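Histidine acid phosphatase (Hafnia alvei, PDB 4ARU) is an enzyme of branch 2 of the histidine phosphatase superfamily, built around a mixed beta sheet with a largely helical region alongside. Local coordinates at residues Q121-L126 against V130-C135; A144-Q149 against P264-H269; T152-L157 against V208-A213; S170-P175 against E222-E227. All coordinates share one frame; numbering follows the deposited sequence. Where two conformers were deposited one is given.

The four contacts run from a surface loop into the helical region inserted between strands 115-116 and 300-305. Contact 1 is a surface contact, with both segments in the loop before helix 139-150. Contact 2, partly buried, pairs that helix with the start of helix 264-282; it touches contact 1 at His269 and contact 3 where Val146 meets Ile154. Contacts 3 and 4 are buried and join successive elements, strand 208-211 and helix 213-229, to the chain around helix 162-172. Apolar side chains dominate throughout: alanine, proline and isoleucine groups with a lysine chain in contact 1, an added glutamine-proline approach in contact 2, branched aliphatics in contact 3 and a phenylalanine ring in contact 4.

Contact 1 of 4, residues Q121-L126 against V130-C135; sequences QQADPL and VKAGIC
Pro125 lays its CB against two side chains of the facing segment, Ala132 and Ile134. Pro125 CB lies 3.7 Å from Ala132 CB, and the methylene Ile134 CG1, two residues on from Ala132, comes equally close to Pro125 CB. In Ile134, CG1 stands beside the backbone N (chi1 -60°), which brings CG1 and CD1 to the proline while CG2 takes the position anti to that N. Two residues before the proline, the methyl of Ala123 meets the aliphatic part of Lys131: Ala123 CB is 3.8 Å from Lys131 CE. The lysine chain bends at its third torsion and passes alongside this methyl with CG and CE. Ala123 CB also lies 4.2 Å from Ala132 CB, joining the two halves of the contact. Both segments belong to one irregular loop leading to helix 139-150, and the second opens with a type I beta turn from Val130 to Gly133, closed by Gly133 N to Val130 O at 3.1 Å. Past Gly133, which has positive phi, Cys135 is tied by a disulfide to Cys410. On the first segment an Asx turn holds the backbone around Pro125: Leu126 N donates to Asp124 OD1 at 2.9 Å, arriving from above the carboxylate plane.

Contact 2 of 4, residues A144-Q149 against P264-H269; sequences AAVEKQ and PYIAKH
Segments 144-149 and 264-269 are helical and approach to 9.4 Å between axes, their N-to-C directions 121° apart, with Ala145 and Tyr265 the residues whose CA atoms are the nearest across the two segments. This is helix-helix packing in the helical region of the histidine phosphatase fold: helix 139-150 leans on the first turns of helix 264-282. The closest part of the interface is small. Ala145 CB sits 3.7 Å from Tyr265 CB, so methyl and methylene meet while the phenol ring leads away from residues 144-149 but stays on the same helix, over Gln141 and Val142, its hydroxyl hydrogen-bonded to the backbone N of Asp138. To one side of this pair, Val146 CG2 touches Ile266 CD1 at 3.7 Å. The isoleucine chain is extended beyond CG1, with CD1 anti to CA (chi2 178°), and its terminal methyl thereby spans to the valine; the two side chains cross obliquely. One turn on from Ala145, Gln149 bends at its second torsion and brings its amide to Pro264, with Gln149 OE1 3.5 Å from Pro264 CD. The amide nitrogen of the same group is hydrogen-bonded to Asp258, so helix 243-262 holds the other end of the amide whose oxygen meets the proline. Behind the interface, His269 puts CE1 over one face of the Tyr265 ring, 3.5 Å above the plane and offset toward the rim. The same imidazole is fixed in its rotation by His269 ND1, which donates to Tyr265 O at 2.8 Å with an N-H...O angle of 168°, the acceptor lying in the imidazole plane.

Contact 3 of 4, residues T152-L157 against V208-A213; sequences TPIETL and VALEGA
Apolar contact between Leu210 and the pair Ile154 and Leu157 makes up the whole interface, and the two methyls of Leu210 divide the work. In the Ile154 conformer described, Leu210 CD1 meets Ile154 CG2 at 3.9 Å, whereas Leu210 CD2 meets Leu157 CD2 at 4.1 Å. The leucine's CG lies anti to its own backbone N (chi1 174°), which carries the fork of methyls out from the strand to the two residues. Leu157 crosses Leu210 at about a right angle, and of this pair only the two CD2 methyls meet. All three residues are buried, and the backbones stay well apart: the nearest CA atoms, of Ile154 and Leu210, are 8.9 Å from each other. Strand 208-211 is the second strand of a small antiparallel hairpin with strand 198-201 and leads through Gly212, the N-cap, into helix 213-229. From it Leu210 leans onto the loop, with its short 3-10 segment 154-156, between helix 139-150 and helix 162-172. Gln256 and Met260 of helix 243-262 also touch Leu210, while Ile154 packs on Val146 of helix 139-150.

The polar bonds lie within the segments and shape the backbone. Pro153 O accepts from Thr156 N at 3.0 Å and from Thr156 OG1 at 2.8 Å, the hydroxyl arriving in the carbonyl plane; together these two bonds close the turn on which Ile154 is presented. Thr156 OG1 in turn accepts from Thr152 OG1 at 3.3 Å. Leu157 N continues the 3-10 pattern, bonding to Ile154 O at 3.0 Å.

Contact 4 of 4, residues S170-P175 against E222-E227; sequences SVLDFP and EIFLLE
Glu227 N bonds to Ile223 O at 2.8 Å in the helical turn that carries Phe224, whose ring reaches across to Val171 and Leu172. The ring's far end does the touching. Val171 CG1 lies 3.6 Å from Phe224 CE2 and approaches the ring obliquely, the two side chains coming from opposite directions. Leu172 instead crosses the phenylalanine at about a right angle and puts CD2 at the ring edge, near its plane, 4.1 Å from Phe224 CZ. With chi1 at 165°, Val171 CG1 points opposite its amide nitrogen and meets the ring. In the histidine phosphatase fold this packing sits in the helical region: the C-terminal end of helix 162-172 rests against helix 213-229, and Trp246 of helix 243-262 and Met168 also touch Phe224. The contact falls just before helix 162-172 stops in a Schellman motif, with Asp173 at positive phi in the C-prime position, Asp173 N bonded to Ser170 O at 3.1 Å and Phe174 N reaching back to Ser169 O. Past that end Asp173 OD2 is hydrogen-bonded to His37.

Contact 1 of 4, residues Q121-L126 against V130-C135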
# COMPACT_ATOMS: atom_id res chain seq x y z
N GLN A 121 -11.28 -14.95 10.64
CA GLN A 121 -12.16 -15.42 9.58
C GLN A 121 -13.17 -14.31 9.18
O GLN A 121 -14.08 -14.56 8.37
CB GLN A 121 -12.92 -16.66 10.09
CG GLN A 121 -12.05 -17.76 10.72
CD GLN A 121 -11.05 -18.31 9.74
OE1 GLN A 121 -11.16 -18.06 8.54
NE2 GLN A 121 -10.06 -19.05 10.23
N GLN A 122 -13.10 -13.16 9.83
CA GLN A 122 -13.99 -12.05 9.55
C GLN A 122 -13.10 -10.85 9.29
O GLN A 122 -11.98 -10.77 9.80
CB GLN A 122 -14.88 -11.72 10.73
CG GLN A 122 -15.78 -12.85 11.18
CD GLN A 122 -16.75 -12.37 12.22
OE1 GLN A 122 -16.40 -11.55 13.08
NE2 GLN A 122 -17.97 -12.87 12.16
N ALA A 123 -13.59 -9.91 8.50
CA ALA A 123 -12.90 -8.66 8.24
C ALA A 123 -12.61 -7.89 9.54
O ALA A 123 -13.38 -7.91 10.46
CB ALA A 123 -13.72 -7.79 7.30
N ASP A 124 -11.46 -7.22 9.54
CA ASP A 124 -11.09 -6.25 10.56
C ASP A 124 -11.58 -4.91 10.05
O ASP A 124 -11.09 -4.47 9.02
CB ASP A 124 -9.57 -6.32 10.83
CG ASP A 124 -9.09 -5.29 11.83
OD1 ASP A 124 -9.88 -4.37 12.18
OD2 ASP A 124 -7.93 -5.44 12.29
N PRO A 125 -12.54 -4.29 10.78
CA PRO A 125 -13.08 -3.03 10.27
C PRO A 125 -12.11 -1.88 10.22
O PRO A 125 -12.37 -0.85 9.55
CB PRO A 125 -14.18 -2.72 11.26
CG PRO A 125 -13.64 -3.26 12.54
CD PRO A 125 -13.10 -4.60 12.10
N LEU A 126 -10.94 -2.01 10.84
CA LEU A 126 -9.92 -0.99 10.68
C LEU A 126 -9.38 -0.98 9.26
O LEU A 126 -9.10 0.10 8.72
CB LEU A 126 -8.73 -1.24 11.60
CG LEU A 126 -7.62 -0.21 11.57
CD1 LEU A 126 -8.06 1.17 12.03
CD2 LEU A 126 -6.49 -0.69 12.45
N VAL A 130 -16.00 -1.26 5.02
CA VAL A 130 -17.16 -1.52 4.17
C VAL A 130 -17.52 -3.03 4.20
O VAL A 130 -18.69 -3.42 4.45
CB VAL A 130 -16.89 -1.01 2.73
CG1 VAL A 130 -17.98 -1.45 1.78
CG2 VAL A 130 -16.80 0.51 2.74
N LYS A 131 -16.54 -3.89 4.00
CA LYS A 131 -16.80 -5.34 4.07
C LYS A 131 -17.27 -5.74 5.47
O LYS A 131 -18.14 -6.59 5.63
CB LYS A 131 -15.53 -6.08 3.67
CG LYS A 131 -15.59 -7.58 3.79
CD LYS A 131 -14.45 -8.25 3.01
CE LYS A 131 -13.06 -7.93 3.57
NZ LYS A 131 -11.97 -8.79 3.03
N ALA A 132 -16.73 -5.09 6.51
CA ALA A 132 -17.13 -5.34 7.91
C ALA A 132 -18.54 -4.84 8.29
O ALA A 132 -19.05 -5.10 9.37
CB ALA A 132 -16.10 -4.74 8.86
N GLY A 133 -19.11 -4.01 7.42
CA GLY A 133 -20.46 -3.49 7.63
C GLY A 133 -20.58 -2.21 8.44
O GLY A 133 -21.69 -1.87 8.89
N ILE A 134 -19.47 -1.46 8.57
CA ILE A 134 -19.47 -0.23 9.35
C ILE A 134 -20.26 0.85 8.60
O ILE A 134 -21.05 1.60 9.19
CB ILE A 134 -18.05 0.27 9.62
CG1 ILE A 134 -17.19 -0.76 10.41
CG2 ILE A 134 -18.02 1.63 10.33
CD1 ILE A 134 -17.70 -1.12 11.81
N CYS A 135 -20.04 0.89 7.29
CA CYS A 135 -20.70 1.86 6.46
C CYS A 135 -20.81 1.32 5.04
O CYS A 135 -20.15 0.35 4.66
CB CYS A 135 -19.93 3.18 6.47
SG CYS A 135 -18.26 3.11 5.78

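Contact 2 of 4, residues A144-Q149 against P264-H269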
# COMPACT_ATOMS: atom_id res chain seq x y z
N ALA A 144 -20.25 7.85 -10.34
CA ALA A 144 -19.97 9.25 -10.65
C ALA A 144 -18.61 9.65 -10.14
O ALA A 144 -17.87 10.35 -10.84
CB ALA A 144 -21.04 10.15 -10.07
N ALA A 145 -18.22 9.18 -8.96
CA ALA A 145 -16.93 9.56 -8.40
C ALA A 145 -15.76 8.98 -9.20
O ALA A 145 -14.74 9.64 -9.41
CB ALA A 145 -16.86 9.12 -6.93
N VAL A 146 -15.88 7.74 -9.66
CA VAL A 146 -14.84 7.11 -10.45
C VAL A 146 -14.71 7.84 -11.80
O VAL A 146 -13.59 8.10 -12.26
CB VAL A 146 -15.09 5.61 -10.60
CG1 VAL A 146 -14.12 4.99 -11.61
CG2 VAL A 146 -14.95 4.91 -9.25
N GLU A 147 -15.84 8.20 -12.40
CA GLU A 147 -15.78 8.96 -13.66
C GLU A 147 -15.08 10.29 -13.45
O GLU A 147 -14.24 10.69 -14.28
CB GLU A 147 -17.16 9.13 -14.25
CG GLU A 147 -17.08 9.95 -15.54
CD GLU A 147 -18.33 9.93 -16.38
OE1 GLU A 147 -19.13 8.96 -16.30
OE2 GLU A 147 -18.52 10.90 -17.18
N LYS A 148 -15.37 10.95 -12.34
CA LYS A 148 -14.73 12.22 -12.02
C LYS A 148 -13.22 12.05 -11.88
O LYS A 148 -12.41 12.84 -12.37
CB LYS A 148 -15.34 12.80 -10.75
CG LYS A 148 -14.80 14.17 -10.37
CD LYS A 148 -15.40 14.59 -9.03
CE LYS A 148 -14.64 15.75 -8.38
NZ LYS A 148 -14.83 16.97 -9.20
N GLN A 149 -12.81 11.01 -11.18
CA GLN A 149 -11.39 10.76 -10.98
C GLN A 149 -10.72 10.48 -12.33
O GLN A 149 -9.62 10.93 -12.56
CB GLN A 149 -11.16 9.56 -10.01
CG GLN A 149 -9.71 9.38 -9.58
CD GLN A 149 -9.27 10.33 -8.48
OE1 GLN A 149 -9.98 11.22 -8.05
NE2 GLN A 149 -8.14 10.04 -7.96
N PRO A 264 -11.62 10.07 -4.00
CA PRO A 264 -11.93 10.45 -2.61
C PRO A 264 -13.19 9.78 -2.02
O PRO A 264 -13.16 9.33 -0.89
CB PRO A 264 -12.02 11.96 -2.66
CG PRO A 264 -10.96 12.29 -3.68
CD PRO A 264 -11.15 11.26 -4.77
N TYR A 265 -14.26 9.68 -2.78
CA TYR A 265 -15.49 9.06 -2.24
C TYR A 265 -15.23 7.65 -1.77
O TYR A 265 -15.68 7.21 -0.71
CB TYR A 265 -16.59 9.10 -3.29
CG TYR A 265 -17.92 8.56 -2.81
CD1 TYR A 265 -18.74 9.31 -2.00
CD2 TYR A 265 -18.32 7.29 -3.14
CE1 TYR A 265 -19.95 8.80 -1.56
CE2 TYR A 265 -19.52 6.78 -2.71
CZ TYR A 265 -20.31 7.54 -1.91
OH TYR A 265 -21.50 7.01 -1.46
N ILE A 266 -14.50 6.89 -2.55
CA ILE A 266 -14.20 5.52 -2.19
C ILE A 266 -13.18 5.53 -1.05
O ILE A 266 -13.32 4.77 -0.06
CB ILE A 266 -13.61 4.75 -3.40
CG1 ILE A 266 -14.67 4.62 -4.49
CG2 ILE A 266 -13.11 3.39 -2.97
CD1 ILE A 266 -14.20 3.92 -5.74
N ALA A 267 -12.12 6.32 -1.20
CA ALA A 267 -11.02 6.34 -0.25
C ALA A 267 -11.55 6.69 1.17
O ALA A 267 -11.11 6.05 2.12
CB ALA A 267 -10.03 7.39 -0.67
N LYS A 268 -12.48 7.61 1.31
CA LYS A 268 -12.92 7.97 2.66
C LYS A 268 -13.80 6.90 3.27
O LYS A 268 -13.83 6.78 4.50
CB LYS A 268 -13.61 9.33 2.70
CG LYS A 268 -14.98 9.32 2.09
CD LYS A 268 -15.49 10.72 1.89
CE LYS A 268 -16.95 10.71 1.53
NZ LYS A 268 -17.57 12.08 1.49
N HIS A 269 -14.51 6.11 2.46
CA HIS A 269 -15.35 5.05 3.01
C HIS A 269 -14.47 3.90 3.47
O HIS A 269 -14.84 3.21 4.42
CB HIS A 269 -16.42 4.58 2.02
CG HIS A 269 -17.60 5.47 1.95
ND1 HIS A 269 -17.64 6.62 1.18
CD2 HIS A 269 -18.80 5.40 2.57
CE1 HIS A 269 -18.79 7.23 1.36
NE2 HIS A 269 -19.53 6.49 2.16

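Contact 3 of 4, residues T152-L157 against V208-A213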
# COMPACT_ATOMS: atom_id res chain seq x y z
N THR A 152 -13.12 11.15 -17.60
CA THR A 152 -13.73 10.68 -18.85
C THR A 152 -14.64 9.49 -18.49
O THR A 152 -14.40 8.82 -17.49
CB THR A 152 -12.63 10.31 -19.88
OG1 THR A 152 -13.15 10.29 -21.21
CG2 THR A 152 -11.98 8.98 -19.57
N PRO A 153 -15.67 9.21 -19.30
CA PRO A 153 -16.47 8.03 -19.03
C PRO A 153 -15.61 6.79 -18.97
O PRO A 153 -14.70 6.56 -19.78
CB PRO A 153 -17.44 8.00 -20.22
CG PRO A 153 -17.62 9.43 -20.57
CD PRO A 153 -16.24 10.01 -20.41
N ILE A 154 -15.85 5.95 -17.98
CA ILE A 154 -14.98 4.80 -17.73
C ILE A 154 -14.98 3.82 -18.88
O ILE A 154 -13.97 3.17 -19.12
CB ILE A 154 -15.32 4.04 -16.42
CG1 ILE A 154 -14.90 4.87 -15.23
CG2 ILE A 154 -14.59 2.71 -16.34
CD1 ILE A 154 -13.50 5.43 -15.35
N GLU A 155 -16.10 3.74 -19.62
CA GLU A 155 -16.21 2.84 -20.77
C GLU A 155 -15.14 3.14 -21.85
O GLU A 155 -14.85 2.30 -22.70
CB GLU A 155 -17.61 2.92 -21.39
CG GLU A 155 -18.76 2.28 -20.57
CD GLU A 155 -19.17 3.03 -19.29
OE1 GLU A 155 -18.71 4.19 -19.05
OE2 GLU A 155 -19.96 2.46 -18.50
N THR A 156 -14.57 4.34 -21.77
CA THR A 156 -13.56 4.78 -22.75
C THR A 156 -12.13 4.68 -22.24
O THR A 156 -11.19 5.09 -22.90
CB THR A 156 -13.84 6.23 -23.26
OG1 THR A 156 -13.55 7.20 -22.23
CG2 THR A 156 -15.26 6.40 -23.74
N LEU A 157 -11.95 4.14 -21.04
CA LEU A 157 -10.63 4.19 -20.38
C LEU A 157 -9.52 3.51 -21.17
O LEU A 157 -8.37 3.96 -21.11
CB LEU A 157 -10.72 3.54 -19.00
CG LEU A 157 -9.52 3.74 -18.08
CD1 LEU A 157 -9.39 5.18 -17.65
CD2 LEU A 157 -9.58 2.83 -16.88
N VAL A 208 -16.81 -3.59 -5.61
CA VAL A 208 -16.61 -2.75 -6.80
C VAL A 208 -15.40 -3.25 -7.55
O VAL A 208 -14.38 -3.61 -6.96
CB VAL A 208 -16.43 -1.27 -6.34
CG1 VAL A 208 -16.17 -0.34 -7.50
CG2 VAL A 208 -17.61 -0.78 -5.52
N ALA A 209 -15.47 -3.29 -8.88
CA ALA A 209 -14.32 -3.69 -9.63
C ALA A 209 -14.23 -2.95 -10.96
O ALA A 209 -15.26 -2.69 -11.60
CB ALA A 209 -14.34 -5.19 -9.88
N LEU A 210 -13.01 -2.67 -11.39
CA LEU A 210 -12.78 -2.17 -12.73
C LEU A 210 -12.58 -3.41 -13.63
O LEU A 210 -11.54 -4.08 -13.55
CB LEU A 210 -11.55 -1.24 -12.77
CG LEU A 210 -11.12 -0.76 -14.14
CD1 LEU A 210 -12.16 0.21 -14.68
CD2 LEU A 210 -9.77 -0.09 -14.04
N GLU A 211 -13.59 -3.76 -14.43
CA GLU A 211 -13.52 -4.89 -15.34
C GLU A 211 -12.91 -4.44 -16.65
O GLU A 211 -12.99 -3.26 -16.99
CB GLU A 211 -14.91 -5.45 -15.64
CG GLU A 211 -15.65 -5.92 -14.37
CD GLU A 211 -15.01 -7.18 -13.73
OE1 GLU A 211 -14.31 -7.95 -14.41
OE2 GLU A 211 -15.28 -7.44 -12.54
N GLY A 212 -12.37 -5.37 -17.41
CA GLY A 212 -11.77 -5.08 -18.71
C GLY A 212 -10.27 -5.05 -18.72
O GLY A 212 -9.60 -5.42 -17.76
N ALA A 213 -9.72 -4.60 -19.84
CA ALA A 213 -8.32 -4.73 -20.12
C ALA A 213 -7.42 -4.03 -19.10
O ALA A 213 -6.34 -4.52 -18.75
CB ALA A 213 -8.06 -4.22 -21.51

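Contact 4 of 4, residues S170-P175 against E222-E227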
# COMPACT_ATOMS: atom_id res chain seq x y z
N SER A 170 1.66 -8.15 -25.92
CA SER A 170 2.86 -8.77 -26.46
C SER A 170 3.57 -9.62 -25.40
O SER A 170 4.05 -10.69 -25.73
CB SER A 170 3.78 -7.69 -27.09
OG SER A 170 4.37 -6.86 -26.13
N VAL A 171 3.62 -9.15 -24.17
CA VAL A 171 4.25 -9.90 -23.07
C VAL A 171 3.50 -11.23 -22.82
O VAL A 171 4.13 -12.26 -22.60
CB VAL A 171 4.26 -9.04 -21.78
CG1 VAL A 171 4.55 -9.88 -20.54
CG2 VAL A 171 5.23 -7.88 -21.94
N LEU A 172 2.18 -11.18 -22.89
CA LEU A 172 1.35 -12.37 -22.77
C LEU A 172 1.38 -13.26 -23.99
O LEU A 172 1.03 -14.43 -23.89
CB LEU A 172 -0.13 -11.95 -22.55
CG LEU A 172 -0.38 -11.22 -21.25
CD1 LEU A 172 -1.79 -10.71 -21.32
CD2 LEU A 172 -0.19 -12.13 -20.03
N ASP A 173 1.76 -12.75 -25.18
CA ASP A 173 1.42 -13.44 -26.44
C ASP A 173 -0.06 -13.70 -26.54
O ASP A 173 -0.53 -14.75 -27.00
CB ASP A 173 2.26 -14.71 -26.63
CG ASP A 173 3.72 -14.39 -26.88
OD1 ASP A 173 3.97 -13.86 -27.98
OD2 ASP A 173 4.63 -14.64 -26.04
N PHE A 174 -0.83 -12.67 -26.14
CA PHE A 174 -2.29 -12.74 -26.13
C PHE A 174 -2.91 -13.26 -27.43
O PHE A 174 -3.84 -14.05 -27.41
CB PHE A 174 -2.89 -11.39 -25.68
CG PHE A 174 -4.41 -11.32 -25.77
CD1 PHE A 174 -5.21 -11.95 -24.82
CD2 PHE A 174 -5.02 -10.60 -26.77
CE1 PHE A 174 -6.59 -11.86 -24.91
CE2 PHE A 174 -6.40 -10.52 -26.85
CZ PHE A 174 -7.18 -11.14 -25.91
N PRO A 175 -2.42 -12.78 -28.59
CA PRO A 175 -3.09 -13.20 -29.82
C PRO A 175 -3.03 -14.73 -30.07
O PRO A 175 -3.88 -15.26 -30.81
CB PRO A 175 -2.31 -12.44 -30.91
CG PRO A 175 -1.78 -11.23 -30.21
CD PRO A 175 -1.44 -11.70 -28.84
N GLU A 222 1.13 -6.40 -11.75
CA GLU A 222 1.57 -6.58 -10.38
C GLU A 222 2.11 -8.00 -10.14
O GLU A 222 3.12 -8.18 -9.41
CB GLU A 222 0.43 -6.20 -9.41
CG GLU A 222 0.73 -6.45 -7.97
CD GLU A 222 1.72 -5.48 -7.35
OE1 GLU A 222 1.99 -4.38 -7.94
OE2 GLU A 222 2.24 -5.81 -6.26
N ILE A 223 1.49 -9.00 -10.75
CA ILE A 223 2.02 -10.36 -10.61
C ILE A 223 3.44 -10.44 -11.18
O ILE A 223 4.32 -11.08 -10.58
CB ILE A 223 1.07 -11.43 -11.21
CG1 ILE A 223 -0.19 -11.46 -10.33
CG2 ILE A 223 1.81 -12.76 -11.37
CD1 ILE A 223 -1.32 -12.24 -10.93
N PHE A 224 3.72 -9.83 -12.34
CA PHE A 224 5.06 -9.87 -12.87
C PHE A 224 6.04 -9.20 -11.90
O PHE A 224 7.13 -9.70 -11.69
CB PHE A 224 5.12 -9.16 -14.23
CG PHE A 224 4.25 -9.78 -15.30
CD1 PHE A 224 3.96 -11.13 -15.36
CD2 PHE A 224 3.74 -8.97 -16.28
CE1 PHE A 224 3.17 -11.66 -16.38
CE2 PHE A 224 2.95 -9.49 -17.31
CZ PHE A 224 2.66 -10.82 -17.35
N LEU A 225 5.64 -8.07 -11.33
CA LEU A 225 6.51 -7.39 -10.39
C LEU A 225 6.79 -8.30 -9.18
O LEU A 225 7.91 -8.35 -8.66
CB LEU A 225 5.84 -6.11 -9.92
CG LEU A 225 6.75 -5.26 -9.01
CD1 LEU A 225 6.73 -3.84 -9.50
CD2 LEU A 225 6.41 -5.35 -7.55
N LEU A 226 5.75 -8.98 -8.73
CA LEU A 226 5.90 -9.92 -7.62
C LEU A 226 6.84 -11.07 -7.96
O LEU A 226 7.67 -11.44 -7.17
CB LEU A 226 4.57 -10.45 -7.09
CG LEU A 226 3.65 -9.42 -6.43
CD1 LEU A 226 2.21 -9.92 -6.21
CD2 LEU A 226 4.24 -9.02 -5.10
N GLU A 227 6.73 -11.60 -9.18
CA GLU A 227 7.62 -12.67 -9.62
C GLU A 227 9.08 -12.19 -9.56
O GLU A 227 9.98 -12.89 -9.14
CB GLU A 227 7.33 -13.06 -11.06
CG GLU A 227 5.99 -13.78 -11.28
CD GLU A 227 5.67 -14.01 -12.74
OE1 GLU A 227 6.44 -13.53 -13.58
OE2 GLU A 227 4.66 -14.69 -13.05